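Side-chain contacts in similar to yteR (Bacilus subtilis) (Clostridium acetobutylicum, PDB 4WU0), which probably hydrolyses unsaturated rhamnogalacturonan fragments derived from pectin, acting as a family 105 glycoside hydrolase: residues A[23-28]-A[73-78]; A[29-34]-A[51-56]; A[277-282]-A[355-360]. One frame throughout, in Å; residues are numbered along the deposited sequence.

Contact 1 (A[23-28]-A[73-78])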
loop_
_atom_site.group_PDB
_atom_site.type_symbol
_atom_site.label_atom_id
_atom_site.label_comp_id
_atom_site.label_asym_id
_atom_site.label_seq_id
_atom_site.Cartn_x
_atom_site.Cartn_y
_atom_site.Cartn_z
ATOM N N TRP A 23 6.864 3.446 14.621
ATOM C CA TRP A 23 5.561 3.753 14.035
ATOM C C TRP A 23 5.658 3.515 12.536
ATOM O O TRP A 23 5.837 4.443 11.741
ATOM C CB TRP A 23 5.189 5.196 14.369
ATOM C CG TRP A 23 3.878 5.719 13.886
ATOM C CD1 TRP A 23 3.691 6.709 12.965
ATOM C CD2 TRP A 23 2.566 5.340 14.339
ATOM N NE1 TRP A 23 2.343 6.964 12.809
ATOM C CE2 TRP A 23 1.636 6.145 13.645
ATOM C CE3 TRP A 23 2.092 4.405 15.263
ATOM C CZ2 TRP A 23 0.251 6.035 13.837
ATOM C CZ3 TRP A 23 0.723 4.284 15.443
ATOM C CH2 TRP A 23 -0.189 5.105 14.727
ATOM N N GLY A 24 5.601 2.247 12.167
ATOM C CA GLY A 24 5.787 1.829 10.800
ATOM C C GLY A 24 4.494 1.575 10.060
ATOM O O GLY A 24 3.649 0.845 10.545
ATOM N N TYR A 25 4.357 2.189 8.890
ATOM C CA TYR A 25 3.157 2.033 8.061
ATOM C C TYR A 25 2.823 0.585 7.775
ATOM O O TYR A 25 1.645 0.238 7.648
ATOM C CB TYR A 25 3.330 2.767 6.715
ATOM C CG TYR A 25 4.428 2.215 5.816
ATOM C CD1 TYR A 25 5.693 2.771 5.817
ATOM C CD2 TYR A 25 4.189 1.155 4.962
ATOM C CE1 TYR A 25 6.697 2.286 4.987
ATOM C CE2 TYR A 25 5.203 0.639 4.144
ATOM C CZ TYR A 25 6.446 1.219 4.153
ATOM O OH TYR A 25 7.445 0.728 3.324
ATOM N N GLU A 26 3.839 -0.270 7.683
ATOM C CA GLU A 26 3.604 -1.653 7.302
ATOM C C GLU A 26 2.970 -2.442 8.436
ATOM O O GLU A 26 2.409 -3.510 8.222
ATOM C CB GLU A 26 4.905 -2.320 6.798
ATOM C CG GLU A 26 6.003 -2.535 7.820
ATOM C CD GLU A 26 6.960 -1.363 7.974
ATOM O OE1 GLU A 26 6.544 -0.196 7.821
ATOM O OE2 GLU A 26 8.160 -1.619 8.258
ATOM N N TYR A 27 3.059 -1.922 9.657
ATOM C CA TYR A 27 2.467 -2.591 10.801
ATOM C C TYR A 27 0.948 -2.385 10.816
ATOM O O TYR A 27 0.192 -3.339 10.982
ATOM C CB TYR A 27 3.135 -2.096 12.093
ATOM C CG TYR A 27 4.629 -2.346 12.147
ATOM C CD1 TYR A 27 5.222 -3.331 11.376
ATOM C CD2 TYR A 27 5.444 -1.601 12.992
ATOM C CE1 TYR A 27 6.603 -3.572 11.450
ATOM C CE2 TYR A 27 6.809 -1.809 13.058
ATOM C CZ TYR A 27 7.375 -2.824 12.295
ATOM O OH TYR A 27 8.726 -3.054 12.355
ATOM N N GLY A 28 0.487 -1.158 10.582
ATOM C CA GLY A 28 -0.941 -0.927 10.409
ATOM C C GLY A 28 -1.500 -1.712 9.230
ATOM O O GLY A 28 -2.621 -2.223 9.278
ATOM N N ASN A 73 6.075 13.409 7.557
ATOM C CA ASN A 73 6.397 12.159 6.876
ATOM C C ASN A 73 5.074 11.520 6.475
ATOM O O ASN A 73 4.286 11.162 7.342
ATOM C CB ASN A 73 7.179 11.246 7.835
ATOM C CG ASN A 73 7.564 9.913 7.219
ATOM O OD1 ASN A 73 6.983 9.468 6.222
ATOM N ND2 ASN A 73 8.537 9.237 7.843
ATOM N N ILE A 74 4.784 11.411 5.178
ATOM C CA ILE A 74 3.479 10.909 4.775
ATOM C C ILE A 74 3.244 9.461 5.239
ATOM O O ILE A 74 2.089 9.072 5.476
ATOM C CB ILE A 74 3.246 11.054 3.242
ATOM C CG1 ILE A 74 1.761 11.126 2.905
ATOM C CG2 ILE A 74 3.915 9.934 2.460
ATOM C CD1 ILE A 74 1.136 12.443 3.235
ATOM N N ASP A 75 4.315 8.695 5.386
ATOM C CA ASP A 75 4.226 7.295 5.843
ATOM C C ASP A 75 3.546 7.208 7.185
ATOM O O ASP A 75 2.882 6.206 7.481
ATOM C CB ASP A 75 5.588 6.612 5.995
ATOM C CG ASP A 75 6.271 6.331 4.689
ATOM O OD1 ASP A 75 5.618 6.333 3.633
ATOM O OD2 ASP A 75 7.491 6.104 4.715
ATOM N N HIS A 76 3.734 8.234 8.013
ATOM C CA HIS A 76 3.207 8.233 9.377
ATOM C C HIS A 76 1.689 8.331 9.469
ATOM O O HIS A 76 1.140 8.156 10.554
ATOM C CB HIS A 76 3.814 9.382 10.174
ATOM C CG HIS A 76 5.210 9.122 10.610
ATOM N ND1 HIS A 76 5.883 7.969 10.278
ATOM C CD2 HIS A 76 6.059 9.846 11.373
ATOM C CE1 HIS A 76 7.091 7.998 10.815
ATOM N NE2 HIS A 76 7.220 9.124 11.484
ATOM N N LEU A 77 1.004 8.578 8.353
ATOM C CA LEU A 77 -0.456 8.602 8.334
ATOM C C LEU A 77 -1.097 7.232 8.135
ATOM O O LEU A 77 -2.261 7.036 8.462
ATOM C CB LEU A 77 -0.971 9.570 7.266
ATOM C CG LEU A 77 -0.500 11.008 7.469
ATOM C CD1 LEU A 77 -1.083 11.878 6.374
ATOM C CD2 LEU A 77 -0.874 11.569 8.835
ATOM N N ASN A 78 -0.357 6.282 7.584
ATOM C CA ASN A 78 -0.998 5.035 7.194
ATOM C C ASN A 78 -1.668 4.299 8.355
ATOM O O ASN A 78 -2.726 3.706 8.188
ATOM C CB ASN A 78 -0.032 4.078 6.542
ATOM C CG ASN A 78 -0.771 2.957 5.831
ATOM O OD1 ASN A 78 -1.555 3.217 4.927
ATOM N ND2 ASN A 78 -0.584 1.730 6.269
HETATM O O HOH W 1 5.533 4.969 9.074
#
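Trp23 NE1 donates to His76 O over 2.8 Å, reaching a lone pair in the carbonyl plane with an N-H...O angle of 153°. With CG turned anti to the backbone N, the indole of Trp23 extends toward the loop 73-78. Beside this bond the same two residues form an edge-to-face pair, the edge of the indole pointing at the face of the His76 ring with the planes 74° apart: Trp23 CD1 stands 3.5 Å above one face of the imidazole, toward its rim, while Asn73 ND2 lies over the opposite face. At the edge of the imidazole a water bridges the segments, donating to Trp23 O at 2.7 Å and lying within hydrogen-bonding distance of His76 ND1; its bond from Tyr25 N is weak. A second direct link runs from Asn78 ND2 to Tyr25 O at 3.0 Å, with the donor tilted from the carbonyl plane; Asn78 OD1 is held by Lys81. Tyr25 lies alongside Asp75. Tyr25 CD1 is 3.8 Å from Asp75 CG, and the ring and carboxylate planes are 50° apart. Glu26 OE1 sits over the centre of the Tyr25 ring. The ends of two side chains thus satisfy backbone carbonyls of the facing segment, tying the N-terminal start of helix 25-41 to a loop by polar bonds as well as ring packing.

Contact 2 (A[29-34]-A[51-56])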
loop_
_atom_site.group_PDB
_atom_site.type_symbol
_atom_site.label_atom_id
_atom_site.label_comp_id
_atom_site.label_asym_id
_atom_site.label_seq_id
_atom_site.Cartn_x
_atom_site.Cartn_y
_atom_site.Cartn_z
ATOM N N LEU A 29 -0.727 -1.785 8.156
ATOM C CA LEU A 29 -1.124 -2.547 6.972
ATOM C C LEU A 29 -1.379 -4.034 7.310
ATOM O O LEU A 29 -2.370 -4.630 6.877
ATOM C CB LEU A 29 -0.036 -2.432 5.913
ATOM C CG LEU A 29 -0.093 -3.303 4.669
ATOM C CD1 LEU A 29 -1.348 -3.092 3.842
ATOM C CD2 LEU A 29 1.143 -3.021 3.828
ATOM N N THR A 30 -0.477 -4.619 8.085
ATOM C CA THR A 30 -0.602 -6.013 8.485
ATOM C C THR A 30 -1.810 -6.170 9.406
ATOM O O THR A 30 -2.576 -7.126 9.289
ATOM C CB THR A 30 0.694 -6.502 9.145
ATOM O OG1 THR A 30 1.741 -6.505 8.166
ATOM C CG2 THR A 30 0.547 -7.904 9.707
ATOM N N LEU A 31 -1.996 -5.222 10.323
ATOM C CA LEU A 31 -3.147 -5.271 11.186
ATOM C C LEU A 31 -4.469 -5.110 10.418
ATOM O O LEU A 31 -5.488 -5.705 10.803
ATOM C CB LEU A 31 -3.052 -4.215 12.298
ATOM C CG LEU A 31 -1.915 -4.429 13.294
ATOM C CD1 LEU A 31 -1.918 -3.303 14.327
ATOM C CD2 LEU A 31 -2.012 -5.779 13.996
ATOM N N ASP A 32 -4.452 -4.301 9.356
ATOM C CA ASP A 32 -5.623 -4.129 8.497
ATOM C C ASP A 32 -6.001 -5.490 7.870
ATOM O O ASP A 32 -7.173 -5.792 7.687
ATOM C CB ASP A 32 -5.337 -3.091 7.388
ATOM C CG ASP A 32 -5.286 -1.628 7.896
ATOM O OD1 ASP A 32 -5.914 -1.325 8.925
ATOM O OD2 ASP A 32 -4.641 -0.751 7.247
ATOM N N GLY A 33 -4.999 -6.297 7.520
ATOM C CA GLY A 33 -5.251 -7.645 7.037
ATOM C C GLY A 33 -5.824 -8.539 8.125
ATOM O O GLY A 33 -6.761 -9.304 7.901
ATOM N N ILE A 34 -5.263 -8.453 9.321
ATOM C CA ILE A 34 -5.758 -9.248 10.442
ATOM C C ILE A 34 -7.200 -8.840 10.789
ATOM O O ILE A 34 -8.012 -9.657 11.203
ATOM C CB ILE A 34 -4.796 -9.178 11.649
ATOM C CG1 ILE A 34 -3.477 -9.871 11.271
ATOM C CG2 ILE A 34 -5.417 -9.856 12.871
ATOM C CD1 ILE A 34 -2.378 -9.745 12.294
ATOM N N ILE A 51 -5.553 -4.899 19.139
ATOM C CA ILE A 51 -5.582 -3.966 20.246
ATOM C C ILE A 51 -4.239 -3.951 20.967
ATOM O O ILE A 51 -3.672 -2.880 21.232
ATOM C CB ILE A 51 -6.725 -4.322 21.215
ATOM C CG1 ILE A 51 -8.084 -4.048 20.547
ATOM C CG2 ILE A 51 -6.603 -3.555 22.525
ATOM C CD1 ILE A 51 -9.298 -4.602 21.320
ATOM N N LYS A 52 -3.731 -5.142 21.284
ATOM C CA LYS A 52 -2.497 -5.269 22.046
ATOM C C LYS A 52 -1.327 -4.663 21.283
ATOM O O LYS A 52 -0.492 -3.975 21.872
ATOM C CB LYS A 52 -2.218 -6.739 22.386
ATOM C CG LYS A 52 -0.768 -7.044 22.765
ATOM C CD LYS A 52 -0.559 -8.520 23.075
ATOM C CE LYS A 52 -0.669 -9.406 21.838
ATOM N NZ LYS A 52 0.555 -9.330 21.002
ATOM N N THR A 53 -1.281 -4.894 19.969
ATOM C CA THR A 53 -0.216 -4.332 19.136
ATOM C C THR A 53 -0.274 -2.786 19.184
ATOM O O THR A 53 0.740 -2.109 19.412
ATOM C CB THR A 53 -0.330 -4.837 17.685
ATOM O OG1 THR A 53 -0.191 -6.266 17.670
ATOM C CG2 THR A 53 0.750 -4.204 16.787
ATOM N N MET A 54 -1.461 -2.232 19.013
ATOM C CA MET A 54 -1.567 -0.773 18.958
ATOM C C MET A 54 -1.402 -0.124 20.318
ATOM O O MET A 54 -1.120 1.065 20.389
ATOM C CB MET A 54 -2.866 -0.335 18.303
ATOM C CG MET A 54 -2.955 -0.692 16.829
ATOM S SD MET A 54 -1.591 -0.084 15.829
ATOM C CE MET A 54 -1.854 1.644 16.002
ATOM N N ASP A 55 -1.538 -0.897 21.394
ATOM C CA ASP A 55 -1.298 -0.371 22.733
ATOM C C ASP A 55 0.141 0.092 22.932
ATOM O O ASP A 55 0.429 0.908 23.818
ATOM C CB ASP A 55 -1.685 -1.389 23.809
ATOM C CG ASP A 55 -3.185 -1.381 24.129
ATOM O OD1 ASP A 55 -3.883 -0.385 23.841
ATOM O OD2 ASP A 55 -3.671 -2.378 24.699
ATOM N N THR A 56 1.064 -0.434 22.134
ATOM C CA THR A 56 2.437 0.065 22.139
ATOM C C THR A 56 2.479 1.540 21.774
ATOM O O THR A 56 3.303 2.299 22.316
ATOM C CB THR A 56 3.305 -0.707 21.123
ATOM O OG1 THR A 56 3.610 -1.996 21.651
ATOM C CG2 THR A 56 4.622 0.015 20.843
#
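No ring, amide or carboxylate takes part where Leu31 meets Thr53 and Met54: there are neither faces nor edges to match, and the contact is made by methyl groups, methylenes and one sulfur. The nearest pair is Leu31 CD1 and Met54 SD, 3.6 Å apart. Leu31 CD1 also lies 3.8 Å from Met54 CG, so it rests against two successive atoms of the methionine chain instead of a single end group. In Met54, chi1 places CG, the bend at chi2 (-55°) swings SD beside Leu31 CD1, and chi3 (-64°) only sets the direction of CE; the two side chains cross at a slant.

Thr53 is approached differently. It and Leu31 reach toward each other tip to tip, with Leu31 CD1 at 3.7 Å from Thr53 CG2. The second leucine branch comes in on the hydroxyl side, Leu31 CD2 being 4.1 Å from Thr53 OG1. This is packing and not a polar bond: the threonine hydroxyl is hydrogen-bonded to Phe49 O, one turn back in its own helix. With its polar atom so occupied, Thr53 behaves here largely as an apolar residue.

No hydrogen bond crosses between the segments, and the 116 Å² they bury comes from these three buried side chains. The closest CA pair, Leu31 and Thr53, is 8.5 Å apart, a spacing bridged by side chains alone. Helices 25-41 and 44-54 are consecutive and run in opposite directions, forming a helical hairpin; Leu31 extends the packing by touching Ile50. Met54 also meets Leu86 of helix 80-90, while on another side of helix 25-41 Leu29 packs against Pro350 and Leu353 of helix 345-360.

Contact 3 (A[277-282]-A[355-360])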
loop_
_atom_site.group_PDB
_atom_site.type_symbol
_atom_site.label_atom_id
_atom_site.label_comp_id
_atom_site.label_asym_id
_atom_site.label_seq_id
_atom_site.Cartn_x
_atom_site.Cartn_y
_atom_site.Cartn_z
ATOM N N GLY A 277 -11.119 -4.871 -7.228
ATOM C CA GLY A 277 -11.630 -4.097 -8.350
ATOM C C GLY A 277 -12.743 -4.834 -9.073
ATOM O O GLY A 277 -13.744 -4.232 -9.461
ATOM N N VAL A 278 -12.597 -6.145 -9.239
ATOM C CA VAL A 278 -13.669 -6.933 -9.841
ATOM C C VAL A 278 -14.897 -6.972 -8.928
ATOM O O VAL A 278 -16.040 -6.815 -9.393
ATOM C CB VAL A 278 -13.196 -8.382 -10.168
ATOM C CG1 VAL A 278 -14.372 -9.262 -10.572
ATOM C CG2 VAL A 278 -12.124 -8.366 -11.260
ATOM N N ARG A 279 -14.669 -7.191 -7.632
ATOM C CA ARG A 279 -15.765 -7.310 -6.676
ATOM C C ARG A 279 -16.646 -6.066 -6.638
ATOM O O ARG A 279 -17.867 -6.161 -6.546
ATOM C CB ARG A 279 -15.232 -7.599 -5.267
ATOM C CG ARG A 279 -16.334 -7.616 -4.205
ATOM C CD ARG A 279 -15.850 -8.144 -2.844
ATOM N NE ARG A 279 -14.799 -7.331 -2.233
ATOM C CZ ARG A 279 -15.008 -6.198 -1.569
ATOM N NH1 ARG A 279 -13.992 -5.542 -1.028
ATOM N NH2 ARG A 279 -16.238 -5.696 -1.434
ATOM N N LEU A 280 -16.016 -4.899 -6.704
ATOM C CA LEU A 280 -16.752 -3.649 -6.635
ATOM C C LEU A 280 -17.229 -3.151 -8.017
ATOM O O LEU A 280 -17.909 -2.125 -8.111
ATOM C CB LEU A 280 -15.905 -2.600 -5.920
ATOM C CG LEU A 280 -15.709 -2.905 -4.426
ATOM C CD1 LEU A 280 -14.624 -2.030 -3.847
ATOM C CD2 LEU A 280 -17.013 -2.725 -3.634
ATOM N N GLY A 281 -16.874 -3.870 -9.074
ATOM C CA GLY A 281 -17.312 -3.501 -10.413
ATOM C C GLY A 281 -16.426 -2.497 -11.139
ATOM O O GLY A 281 -16.795 -2.042 -12.237
ATOM N N TYR A 282 -15.272 -2.157 -10.552
ATOM C CA TYR A 282 -14.373 -1.208 -11.185
ATOM C C TYR A 282 -13.693 -1.835 -12.384
ATOM O O TYR A 282 -13.393 -1.145 -13.364
ATOM C CB TYR A 282 -13.302 -0.686 -10.222
ATOM C CG TYR A 282 -13.811 -0.183 -8.904
ATOM C CD1 TYR A 282 -15.096 0.293 -8.765
ATOM C CD2 TYR A 282 -12.989 -0.180 -7.786
ATOM C CE1 TYR A 282 -15.552 0.748 -7.546
ATOM C CE2 TYR A 282 -13.433 0.267 -6.580
ATOM C CZ TYR A 282 -14.717 0.733 -6.456
ATOM O OH TYR A 282 -15.201 1.194 -5.242
ATOM N N SER A 355 -5.776 -12.593 0.146
ATOM C CA SER A 355 -6.404 -13.852 0.538
ATOM C C SER A 355 -7.864 -13.636 0.909
ATOM O O SER A 355 -8.734 -14.404 0.514
ATOM C CB SER A 355 -5.674 -14.457 1.733
ATOM O OG SER A 355 -4.332 -14.754 1.404
ATOM N N TYR A 356 -8.137 -12.582 1.671
ATOM C CA TYR A 356 -9.505 -12.280 2.051
ATOM C C TYR A 356 -10.354 -12.062 0.796
ATOM O O TYR A 356 -11.462 -12.587 0.700
ATOM C CB TYR A 356 -9.546 -11.055 2.965
ATOM C CG TYR A 356 -10.940 -10.558 3.259
ATOM C CD1 TYR A 356 -11.720 -11.164 4.225
ATOM C CD2 TYR A 356 -11.479 -9.497 2.546
ATOM C CE1 TYR A 356 -13.012 -10.724 4.488
ATOM C CE2 TYR A 356 -12.779 -9.052 2.797
ATOM C CZ TYR A 356 -13.527 -9.669 3.773
ATOM O OH TYR A 356 -14.808 -9.233 4.036
ATOM N N GLU A 357 -9.836 -11.305 -0.165
ATOM C CA GLU A 357 -10.622 -11.016 -1.377
ATOM C C GLU A 357 -10.840 -12.279 -2.207
ATOM O O GLU A 357 -11.899 -12.473 -2.778
ATOM C CB GLU A 357 -9.946 -9.964 -2.248
ATOM C CG GLU A 357 -9.971 -8.551 -1.672
ATOM C CD GLU A 357 -11.345 -7.883 -1.724
ATOM O OE1 GLU A 357 -12.217 -8.285 -2.531
ATOM O OE2 GLU A 357 -11.552 -6.929 -0.935
ATOM N N TYR A 358 -9.808 -13.108 -2.305
ATOM C CA TYR A 358 -9.912 -14.361 -3.045
ATOM C C TYR A 358 -10.978 -15.257 -2.438
ATOM O O TYR A 358 -11.828 -15.806 -3.138
ATOM C CB TYR A 358 -8.575 -15.092 -3.025
ATOM C CG TYR A 358 -8.611 -16.429 -3.720
ATOM C CD1 TYR A 358 -8.449 -16.514 -5.082
ATOM C CD2 TYR A 358 -8.787 -17.599 -3.000
ATOM C CE1 TYR A 358 -8.463 -17.737 -5.724
ATOM C CE2 TYR A 358 -8.813 -18.823 -3.631
ATOM C CZ TYR A 358 -8.641 -18.884 -4.989
ATOM O OH TYR A 358 -8.670 -20.104 -5.654
ATOM N N GLU A 359 -10.927 -15.395 -1.122
ATOM C CA GLU A 359 -11.877 -16.233 -0.417
ATOM C C GLU A 359 -13.288 -15.708 -0.613
ATOM O O GLU A 359 -14.229 -16.472 -0.778
ATOM C CB GLU A 359 -11.512 -16.280 1.063
ATOM C CG GLU A 359 -10.202 -17.027 1.318
ATOM C CD GLU A 359 -9.502 -16.604 2.590
ATOM O OE1 GLU A 359 -10.118 -15.921 3.443
ATOM O OE2 GLU A 359 -8.301 -16.924 2.727
ATOM N N THR A 360 -13.428 -14.391 -0.621
ATOM C CA THR A 360 -14.742 -13.776 -0.749
ATOM C C THR A 360 -15.303 -14.074 -2.137
ATOM O O THR A 360 -16.496 -14.336 -2.288
ATOM C CB THR A 360 -14.670 -12.262 -0.516
ATOM O OG1 THR A 360 -14.194 -12.009 0.809
ATOM C CG2 THR A 360 -16.032 -11.613 -0.695
#
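The side chains of Arg279 and Glu357 cross at about a right angle, yet their charged ends turn into almost one plane, the guanidinium and carboxylate being only 17° apart. This permits a side-on, two-pronged salt bridge in which NE and NH1 each take a separate oxygen. Arg279 NE meets Glu357 OE1 at 2.8 Å in a nearly straight bond (177°), and Arg279 NH1 reaches Glu357 OE2 at 2.8 Å. Both oxygens use their syn lone pairs, and both lie close to the guanidinium plane, so the pairing fixes the rotation of the two groups against each other. The arginine starts out extended and then bends at chi3 (62°), which brings its NE edge to the glutamate; the glutamate folds at chi2 toward it.

Leu280 CG lies over one face of the guanidinium of Arg279, 4.0 Å above its plane. A looser apolar touch flanks the ion pair, where Arg279 CD is 4.1 Å from Thr360 CG2. The hydroxyl of Thr360 is turned to its own helix, OG1 donating to Tyr356 O at 2.8 Å; the backbone N of Thr360 reaches that carbonyl from the opposite face.

Two residues beyond Arg279, Gly281 takes a positive phi in a Schellman motif that ends the helix. Arg279 lies at the C-terminal end of helix 264-279, and the bridge joins it to the last turns of helix 345-360. Glu357 is buried and also packs on Tyr272 and Leu275 of helix 264-279, Arg279 touches Glu214 of helix 199-215, and Tyr356 touches Lys36 and Trp40 of helix 25-41.

In the fold
Contacts 1 and 2 are neighbours, with centres 12 Å apart, and share helix 25-41: contact 1 uses its beginning and contact 2 the following turns. Along the chain contact 2 is nested within the loop that contact 1 closes, and they touch directly where Trp23 CZ3 packs 3.7 Å from Met54 CE. Contact 3 follows both in sequence. Its centre is 25 Å from that of contact 1, on the opposite side of the chain's centre, and 23 Å from that of contact 2. Helix 345-360, used by contact 3, also packs against helix 25-41, bringing the C-terminal helix beside an early one, consistent with the closed ring of an (alpha/alpha)6 barrel.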